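Long-range contact in class II aldolase/adducin domain protein (PDB 3OCR), which is probably a metal-dependent lyase of the class II aldolase/adducin family, some of whose relatives bind actin filaments: residues I54-S59 and H127-D132. Numbering follows the deposited sequence. Where two conformers were deposited one is given.
Sequences IYTHFS and HTHTRD
Near the middle of the sheet, where strand 58-61 begins beside the end of its antiparallel neighbour 124-128, residues 54-59 and 127-132 illustrate how a strand end can bring histidines together. The backbone link is a bond from His127 N to His57 O (3.2 Å, 150° at the hydrogen), in the carbonyl plane. Packing is tightest at Thr56, whose CG2, anti to its carbonyl carbon, lies over one face of the His129 imidazole in a CH-pi contact, 3.4 Å from the ring centroid. Further along the same segment, the Phe58 ring turns its edge to the other strand: CE1 is 3.7 Å from His127 O and 3.9 Å from Thr128 CG2, with Leu206 of helix 199-219 touching both side chains. The looser side is hydrated. Thr56 OG1 donates to Tyr55 O (2.8 Å) and accepts from a water that in turn accepts from His129 N, so that one water links the Thr56 hydroxyl to the backbone of His129. His127 ND1 is bonded to Leu192 O and His129 ND1 to Asp52 OD2, which fixes both rings and probably makes His129 more basic. Their NE2 atoms lie 2.9 Å apart, and His190 meets both imidazoles. The His-x-His pair with a third histidine is consistent with the metal site of class II aldolases, so this strand end would probably offer its NE2 atoms to a divalent ion.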
loop_
_atom_site.group_PDB
_atom_site.type_symbol
_atom_site.label_atom_id
_atom_site.label_comp_id
_atom_site.label_asym_id
_atom_site.label_seq_id
_atom_site.Cartn_x
_atom_site.Cartn_y
_atom_site.Cartn_z
ATOM N N ILE A 54 -14.842 13.645 2.203
ATOM C CA ILE A 54 -16.131 14.137 1.725
ATOM C C ILE A 54 -16.035 15.096 0.544
ATOM O O ILE A 54 -17.030 15.729 0.183
ATOM C CB ILE A 54 -16.960 14.793 2.855
ATOM C CG1 ILE A 54 -16.122 15.818 3.615
ATOM C CG2 ILE A 54 -17.516 13.725 3.789
ATOM C CD1 ILE A 54 -16.934 16.833 4.387
ATOM N N TYR A 55 -14.845 15.233 -0.025
ATOM C CA TYR A 55 -14.632 16.187 -1.084
ATOM C C TYR A 55 -14.634 15.431 -2.426
ATOM O O TYR A 55 -14.656 14.198 -2.452
ATOM C CB TYR A 55 -13.354 16.973 -0.802
ATOM C CG TYR A 55 -13.321 17.433 0.649
ATOM C CD1 TYR A 55 -14.140 18.483 1.081
ATOM C CD2 TYR A 55 -12.520 16.788 1.599
ATOM C CE1 TYR A 55 -14.149 18.895 2.410
ATOM C CE2 TYR A 55 -12.513 17.193 2.938
ATOM C CZ TYR A 55 -13.343 18.251 3.339
ATOM O OH TYR A 55 -13.374 18.681 4.646
ATOM N N THR A 56 -14.647 16.160 -3.530
ATOM C CA THR A 56 -14.856 15.574 -4.871
ATOM C C THR A 56 -16.229 14.919 -5.092
ATOM O O THR A 56 -16.896 14.483 -4.163
ATOM C CB THR A 56 -13.692 14.651 -5.357
ATOM O OG1 THR A 56 -13.903 13.293 -4.941
ATOM C CG2 THR A 56 -12.331 15.181 -4.888
ATOM N N HIS A 57 -16.625 14.867 -6.358
ATOM C CA HIS A 57 -17.993 14.608 -6.739
ATOM C C HIS A 57 -18.093 13.962 -8.100
ATOM O O HIS A 57 -17.251 14.205 -8.980
ATOM C CB HIS A 57 -18.754 15.927 -6.780
ATOM C CG HIS A 57 -18.696 16.689 -5.494
ATOM N ND1 HIS A 57 -19.483 16.369 -4.409
ATOM C CD2 HIS A 57 -17.924 17.734 -5.107
ATOM C CE1 HIS A 57 -19.200 17.186 -3.411
ATOM N NE2 HIS A 57 -18.258 18.022 -3.807
ATOM N N PHE A 58 -19.117 13.131 -8.254
ATOM C CA PHE A 58 -19.498 12.572 -9.558
ATOM C C PHE A 58 -20.886 13.088 -9.909
ATOM O O PHE A 58 -21.797 12.985 -9.088
ATOM C CB PHE A 58 -19.559 11.044 -9.497
ATOM C CG PHE A 58 -18.256 10.372 -9.177
ATOM C CD1 PHE A 58 -17.043 11.043 -9.291
ATOM C CD2 PHE A 58 -18.242 9.023 -8.830
ATOM C CE1 PHE A 58 -15.856 10.403 -9.009
ATOM C CE2 PHE A 58 -17.039 8.373 -8.555
ATOM C CZ PHE A 58 -15.842 9.078 -8.662
ATOM N N SER A 59 -21.080 13.588 -11.128
ATOM C CA SER A 59 -22.429 14.029 -11.543
ATOM C C SER A 59 -22.907 13.249 -12.771
ATOM O O SER A 59 -22.080 12.782 -13.565
ATOM C CB SER A 59 -22.449 15.534 -11.834
ATOM O OG SER A 59 -21.550 15.848 -12.878
ATOM N N HIS A 127 -14.816 13.684 -11.035
ATOM C CA HIS A 127 -13.597 14.358 -10.662
ATOM C C HIS A 127 -12.987 13.682 -9.440
ATOM O O HIS A 127 -13.700 13.421 -8.479
ATOM C CB HIS A 127 -13.876 15.842 -10.391
ATOM C CG HIS A 127 -12.729 16.543 -9.750
ATOM N ND1 HIS A 127 -11.465 16.559 -10.305
ATOM C CD2 HIS A 127 -12.638 17.213 -8.577
ATOM C CE1 HIS A 127 -10.652 17.233 -9.513
ATOM N NE2 HIS A 127 -11.338 17.642 -8.460
ATOM N N THR A 128 -11.693 13.362 -9.475
ATOM C CA THR A 128 -11.059 12.709 -8.297
ATOM C C THR A 128 -9.788 13.395 -7.822
ATOM O O THR A 128 -9.118 14.133 -8.589
ATOM C CB THR A 128 -10.726 11.190 -8.513
ATOM O OG1 THR A 128 -9.847 11.059 -9.619
ATOM C CG2 THR A 128 -11.983 10.323 -8.775
ATOM N N HIS A 129 -9.470 13.139 -6.543
ATOM C CA HIS A 129 -8.248 13.617 -5.908
ATOM C C HIS A 129 -7.494 12.443 -5.317
ATOM O O HIS A 129 -7.444 12.298 -4.097
ATOM C CB HIS A 129 -8.560 14.546 -4.741
ATOM C CG HIS A 129 -9.078 15.893 -5.126
ATOM N ND1 HIS A 129 -9.610 16.758 -4.193
ATOM C CD2 HIS A 129 -9.133 16.538 -6.315
ATOM C CE1 HIS A 129 -9.988 17.872 -4.794
ATOM N NE2 HIS A 129 -9.711 17.763 -6.082
ATOM N N THR A 130 -6.917 11.595 -6.148
ATOM C CA THR A 130 -6.193 10.430 -5.665
ATOM C C THR A 130 -4.729 10.769 -5.547
ATOM O O THR A 130 -4.257 11.692 -6.213
ATOM C CB THR A 130 -6.308 9.232 -6.670
ATOM O OG1 THR A 130 -5.702 9.596 -7.934
ATOM C CG2 THR A 130 -7.764 8.828 -6.855
ATOM N N ARG A 131 -4.007 10.015 -4.712
ATOM C CA ARG A 131 -2.564 10.164 -4.563
ATOM C C ARG A 131 -1.825 10.226 -5.904
ATOM O O ARG A 131 -1.066 11.166 -6.168
ATOM C CB ARG A 131 -2.024 9.008 -3.709
ATOM C CG ARG A 131 -0.525 8.955 -3.543
ATOM C CD ARG A 131 -0.087 7.561 -3.073
ATOM N NE ARG A 131 -0.448 6.535 -4.051
ATOM C CZ ARG A 131 -1.126 5.422 -3.777
ATOM N NH1 ARG A 131 -1.518 5.164 -2.534
ATOM N NH2 ARG A 131 -1.402 4.562 -4.756
ATOM N N ASP A 132 -2.029 9.222 -6.752
ATOM C CA ASP A 132 -1.238 9.143 -7.987
ATOM C C ASP A 132 -1.769 10.014 -9.140
ATOM O O ASP A 132 -0.978 10.535 -9.951
ATOM C CB ASP A 132 -1.037 7.687 -8.411
ATOM C CG ASP A 132 -0.221 6.886 -7.392
ATOM O OD1 ASP A 132 0.493 7.482 -6.547
ATOM O OD2 ASP A 132 -0.337 5.647 -7.412
HETATM O O HOH W 1 -11.438 11.869 -4.996
#